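Side-chain contacts in BlEst2 (Bacillus licheniformis, PDB 6WPX), which probably hydrolyses ester bonds as a lipase or esterase, with its C-terminal domain exerting an autoinhibitory effect: residues D68-A73 against A80-L85; H254-I257 against N261-F264. All coordinates share one frame; numbering follows the deposited sequence.

Contact 1 of 2, residues D68-A73 against A80-L85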
loop_
_atom_site.group_PDB
_atom_site.type_symbol
_atom_site.label_atom_id
_atom_site.label_comp_id
_atom_site.label_asym_id
_atom_site.label_seq_id
_atom_site.Cartn_x
_atom_site.Cartn_y
_atom_site.Cartn_z
ATOM N N ASP A 68 2.192 -17.968 16.275
ATOM C CA ASP A 68 1.581 -19.238 16.715
ATOM C C ASP A 68 0.329 -19.604 15.915
ATOM O O ASP A 68 -0.480 -20.386 16.397
ATOM C CB ASP A 68 1.226 -19.171 18.212
ATOM C CG ASP A 68 0.145 -18.147 18.550
ATOM O OD1 ASP A 68 -0.005 -17.174 17.797
ATOM O OD2 ASP A 68 -0.573 -18.355 19.536
ATOM N N MET A 69 0.165 -19.046 14.708
ATOM C CA MET A 69 -1.013 -19.322 13.864
ATOM C C MET A 69 -1.296 -20.824 13.628
ATOM O O MET A 69 -2.455 -21.243 13.730
ATOM C CB MET A 69 -0.910 -18.584 12.527
ATOM C CG MET A 69 -2.171 -18.672 11.705
ATOM S SD MET A 69 -3.641 -17.909 12.503
ATOM C CE MET A 69 -3.406 -16.181 12.017
ATOM N N ALA A 70 -0.254 -21.625 13.311
ATOM C CA ALA A 70 -0.440 -23.061 13.091
ATOM C C ALA A 70 -1.004 -23.746 14.358
ATOM O O ALA A 70 -1.919 -24.575 14.270
ATOM C CB ALA A 70 0.878 -23.706 12.682
ATOM N N GLU A 71 -0.446 -23.385 15.531
ATOM C CA GLU A 71 -0.858 -23.920 16.836
ATOM C C GLU A 71 -2.286 -23.461 17.141
ATOM O O GLU A 71 -3.068 -24.241 17.662
ATOM C CB GLU A 71 0.120 -23.457 17.929
ATOM C CG GLU A 71 -0.181 -23.975 19.320
ATOM C CD GLU A 71 0.825 -23.592 20.394
ATOM O OE1 GLU A 71 1.268 -22.420 20.414
ATOM O OE2 GLU A 71 1.125 -24.452 21.252
ATOM N N GLN A 72 -2.624 -22.219 16.797
ATOM C CA GLN A 72 -3.980 -21.677 16.984
ATOM C C GLN A 72 -5.001 -22.512 16.194
ATOM O O GLN A 72 -6.036 -22.884 16.733
ATOM C CB GLN A 72 -4.040 -20.203 16.534
ATOM C CG GLN A 72 -3.328 -19.256 17.504
ATOM C CD GLN A 72 -4.065 -19.064 18.800
ATOM O OE1 GLN A 72 -5.289 -19.204 18.881
ATOM N NE2 GLN A 72 -3.327 -18.762 19.850
ATOM N N ALA A 73 -4.687 -22.820 14.938
ATOM C CA ALA A 73 -5.545 -23.628 14.066
ATOM C C ALA A 73 -5.710 -25.031 14.640
ATOM O O ALA A 73 -6.840 -25.485 14.838
ATOM C CB ALA A 73 -4.960 -23.682 12.653
ATOM N N ALA A 80 -4.664 -27.706 8.760
ATOM C CA ALA A 80 -4.177 -26.546 8.037
ATOM C C ALA A 80 -3.077 -26.918 7.099
ATOM O O ALA A 80 -2.456 -27.965 7.265
ATOM C CB ALA A 80 -3.682 -25.481 9.030
ATOM N N ALA A 81 -2.836 -26.064 6.100
ATOM C CA ALA A 81 -1.753 -26.219 5.124
ATOM C C ALA A 81 -1.181 -24.826 4.870
ATOM O O ALA A 81 -1.857 -23.831 5.101
ATOM C CB ALA A 81 -2.263 -26.859 3.833
ATOM N N PHE A 82 0.091 -24.760 4.524
ATOM C CA PHE A 82 0.797 -23.487 4.346
ATOM C C PHE A 82 1.499 -23.579 3.025
ATOM O O PHE A 82 2.102 -24.607 2.737
ATOM C CB PHE A 82 1.811 -23.287 5.505
ATOM C CG PHE A 82 1.149 -23.355 6.870
ATOM C CD1 PHE A 82 0.957 -24.576 7.509
ATOM C CD2 PHE A 82 0.665 -22.206 7.480
ATOM C CE1 PHE A 82 0.288 -24.645 8.743
ATOM C CE2 PHE A 82 0.018 -22.266 8.727
ATOM C CZ PHE A 82 -0.195 -23.485 9.335
ATOM N N ILE A 83 1.413 -22.527 2.215
ATOM C CA ILE A 83 1.984 -22.530 0.876
ATOM C C ILE A 83 2.956 -21.371 0.645
ATOM O O ILE A 83 2.780 -20.278 1.190
ATOM C CB ILE A 83 0.822 -22.547 -0.171
ATOM C CG1 ILE A 83 1.356 -22.773 -1.620
ATOM C CG2 ILE A 83 -0.071 -21.268 -0.058
ATOM C CD1 ILE A 83 0.346 -23.162 -2.641
ATOM N N ASP A 84 3.976 -21.626 -0.183
ATOM C CA ASP A 84 4.896 -20.608 -0.634
ATOM C C ASP A 84 4.460 -20.312 -2.063
ATOM O O ASP A 84 4.402 -21.224 -2.890
ATOM C CB ASP A 84 6.349 -21.119 -0.685
ATOM C CG ASP A 84 7.010 -21.318 0.658
ATOM O OD1 ASP A 84 6.421 -20.919 1.667
ATOM O OD2 ASP A 84 8.137 -21.859 0.691
ATOM N N LEU A 85 4.127 -19.061 -2.343
ATOM C CA LEU A 85 3.835 -18.592 -3.694
ATOM C C LEU A 85 5.015 -17.733 -4.040
ATOM O O LEU A 85 5.982 -17.716 -3.266
ATOM C CB LEU A 85 2.521 -17.786 -3.751
ATOM C CG LEU A 85 1.226 -18.533 -3.351
ATOM C CD1 LEU A 85 0.019 -17.627 -3.519
ATOM C CD2 LEU A 85 1.037 -19.831 -4.185
#

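Contact 2 of 2, residues H254-I257 against N261-F264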
loop_
_atom_site.group_PDB
_atom_site.type_symbol
_atom_site.label_atom_id
_atom_site.label_comp_id
_atom_site.label_asym_id
_atom_site.label_seq_id
_atom_site.Cartn_x
_atom_site.Cartn_y
_atom_site.Cartn_z
ATOM N N HIS A 254 -0.344 -3.744 10.227
ATOM C CA HIS A 254 -0.081 -4.725 9.175
ATOM C C HIS A 254 0.724 -5.941 9.637
ATOM O O HIS A 254 0.569 -6.989 9.043
ATOM C CB HIS A 254 0.588 -4.060 7.965
ATOM C CG HIS A 254 0.319 -4.788 6.696
ATOM N ND1 HIS A 254 -0.991 -4.944 6.200
ATOM C CD2 HIS A 254 1.183 -5.370 5.843
ATOM C CE1 HIS A 254 -0.857 -5.623 5.080
ATOM N NE2 HIS A 254 0.428 -5.924 4.843
ATOM N N PHE A 255 1.559 -5.810 10.679
ATOM C CA PHE A 255 2.318 -6.963 11.176
ATOM C C PHE A 255 1.510 -7.767 12.191
ATOM O O PHE A 255 1.524 -8.980 12.137
ATOM C CB PHE A 255 3.670 -6.544 11.800
ATOM C CG PHE A 255 4.608 -5.777 10.896
ATOM C CD1 PHE A 255 4.649 -6.030 9.530
ATOM C CD2 PHE A 255 5.496 -4.853 11.419
ATOM C CE1 PHE A 255 5.526 -5.331 8.697
ATOM C CE2 PHE A 255 6.391 -4.172 10.586
ATOM C CZ PHE A 255 6.391 -4.412 9.234
ATOM N N SER A 256 0.812 -7.097 13.111
ATOM C CA SER A 256 0.077 -7.795 14.158
ATOM C C SER A 256 -1.186 -8.567 13.671
ATOM O O SER A 256 -1.651 -9.478 14.359
ATOM C CB SER A 256 -0.272 -6.839 15.296
ATOM O OG SER A 256 -1.366 -6.015 14.941
ATOM N N ILE A 257 -1.742 -8.178 12.520
ATOM C CA ILE A 257 -2.970 -8.774 11.968
ATOM C C ILE A 257 -2.812 -10.276 11.626
ATOM O O ILE A 257 -3.811 -10.974 11.495
ATOM C CB ILE A 257 -3.515 -7.947 10.768
ATOM C CG1 ILE A 257 -5.035 -8.199 10.559
ATOM C CG2 ILE A 257 -2.687 -8.188 9.473
ATOM C CD1 ILE A 257 -5.693 -7.280 9.494
ATOM N N ASN A 261 -2.420 -15.627 18.010
ATOM C CA ASN A 261 -3.086 -15.314 19.288
ATOM C C ASN A 261 -3.996 -14.077 19.213
ATOM O O ASN A 261 -4.952 -13.984 19.967
ATOM C CB ASN A 261 -2.080 -15.183 20.429
ATOM C CG ASN A 261 -1.192 -13.971 20.313
ATOM O OD1 ASN A 261 -0.471 -13.789 19.335
ATOM N ND2 ASN A 261 -1.221 -13.124 21.317
ATOM N N LEU A 262 -3.713 -13.157 18.300
ATOM C CA LEU A 262 -4.505 -11.957 18.164
ATOM C C LEU A 262 -5.705 -12.140 17.231
ATOM O O LEU A 262 -6.805 -11.743 17.591
ATOM C CB LEU A 262 -3.634 -10.767 17.676
ATOM C CG LEU A 262 -2.464 -10.294 18.601
ATOM C CD1 LEU A 262 -1.736 -9.090 17.979
ATOM C CD2 LEU A 262 -2.968 -9.900 20.008
ATOM N N THR A 263 -5.504 -12.705 16.041
ATOM C CA THR A 263 -6.592 -12.731 15.049
ATOM C C THR A 263 -7.228 -14.084 14.781
ATOM O O THR A 263 -8.379 -14.081 14.337
ATOM C CB THR A 263 -6.161 -12.088 13.741
ATOM O OG1 THR A 263 -5.001 -12.762 13.258
ATOM C CG2 THR A 263 -5.912 -10.578 13.897
ATOM N N PHE A 264 -6.546 -15.222 15.053
ATOM C CA PHE A 264 -7.243 -16.490 14.852
ATOM C C PHE A 264 -8.577 -16.524 15.638
ATOM O O PHE A 264 -9.585 -16.880 15.022
ATOM C CB PHE A 264 -6.397 -17.732 15.204
ATOM C CG PHE A 264 -7.093 -19.008 14.800
ATOM C CD1 PHE A 264 -8.011 -19.619 15.654
ATOM C CD2 PHE A 264 -6.858 -19.582 13.548
ATOM C CE1 PHE A 264 -8.725 -20.750 15.246
ATOM C CE2 PHE A 264 -7.568 -20.719 13.142
ATOM C CZ PHE A 264 -8.492 -21.303 14.007
#

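Contact 1 of 2, residues D68-A73 against A80-L85
Phe82 meets Ala70 because its CG stands anti to its own carbonyl carbon, beside the backbone N (chi1 -56°), which aims the ring axis at the helix and places CZ beside the Ala70 methyl. The second torsion (chi2 86°) only sets how the ring is rotated about that axis, and so where CE1 falls. Ala70 CB lies 3.5 Å from Phe82 CZ and approaches the ring obliquely. The neighbouring CE1 of Phe82 is farther from that methyl, at 4.1 Å, whereas CZ also reaches the helix backbone, 3.8 Å from Ala70 CA. One helical turn on, Ala73 CB faces Ala80 CB at 4.2 Å. Methyls meeting here probably let the helix settle close to the strand.

The pattern illustrates how a beta-alpha-beta unit is packed in an alpha/beta hydrolase: helix 69-75 connects strand 50-53 to its parallel neighbour 80-83 and lies against the sheet. Residues alternate along the strand, Ala80 and Phe82 facing this helix while Ala81 and Ile83 touch helix 91-109. Around the Phe82 ring an aromatic cluster forms, with Phe64 edge-to-face and the rings of Phe35 and Phe52 also meeting it.

On the far flank of helix 69-75, Asp68 occupies the N-cap position without making a capping bond; its OD2 instead accepts a nearly straight hydrogen bond of 2.8 Å from Gln72 NE2. The oxygen is met from above the carboxylate plane, 39° out of it, while the bond lies almost within the Gln72 amide plane, tying the two side chains together across the helix's first turn.

Contact 2 of 2, residues H254-I257 against N261-F264
Thr263 OG1 donates a hydrogen bond of 2.8 Å to Ile257 O, joining the 3-10 segment that begins at Ser256 to helix 260-267, which follows a few residues later. The segment belongs to the loop of His254, whose ND1 bonds Asp231 OD2 and whose side chain touches Ser119, consistent with the histidine loop of an alpha/beta hydrolase triad. The buried part of the contact is compact. With OG1 set between the backbone N and the carbonyl carbon (chi1 57°), both branches of Thr263 come up to the Ile257 carbonyl: CG2 lies 3.2 Å from Ile257 O. The hydroxyl arrives above the carbonyl plane, 49° out of it, and makes a further, weak bond to Lys259 O, just ahead of the helix. A valine at Thr263 would probably leave Ile257 O without this hydrogen bond and the turn less firmly tied to the helix. Ile257 CG1 lies 4.2 Å from Thr263 CG2, a lighter touch between aliphatic branches.

Toward solvent the fit is thinner, carried mainly by one methyl. Leu262 is exposed, and it leans on the partly exposed Ser256, its CD1 3.8 Å from Ser256 CB and 3.6 Å from Ser256 O.

Overall arrangement
Contact 1 closes before contact 2 opens along the chain, yet their centres are about 13 Å apart, and they meet through two helices of the alpha/beta domain. Helix 69-75, which in contact 1 lies on the mixed, mostly parallel sheet through strand 80-83, turns another flank to helix 260-267 of contact 2. There Asp68 OD1 probably accepts a hydrogen bond from Asn261 N at 2.9 Å, while the Phe264 ring packs by CE2 on Ala73 CA at 3.7 Å. Contacts thus run from strand 80-83 through helix 69-75 to helix 260-267 and on to the loop of His254, linking an early beta-alpha-beta unit with the probable active-site region.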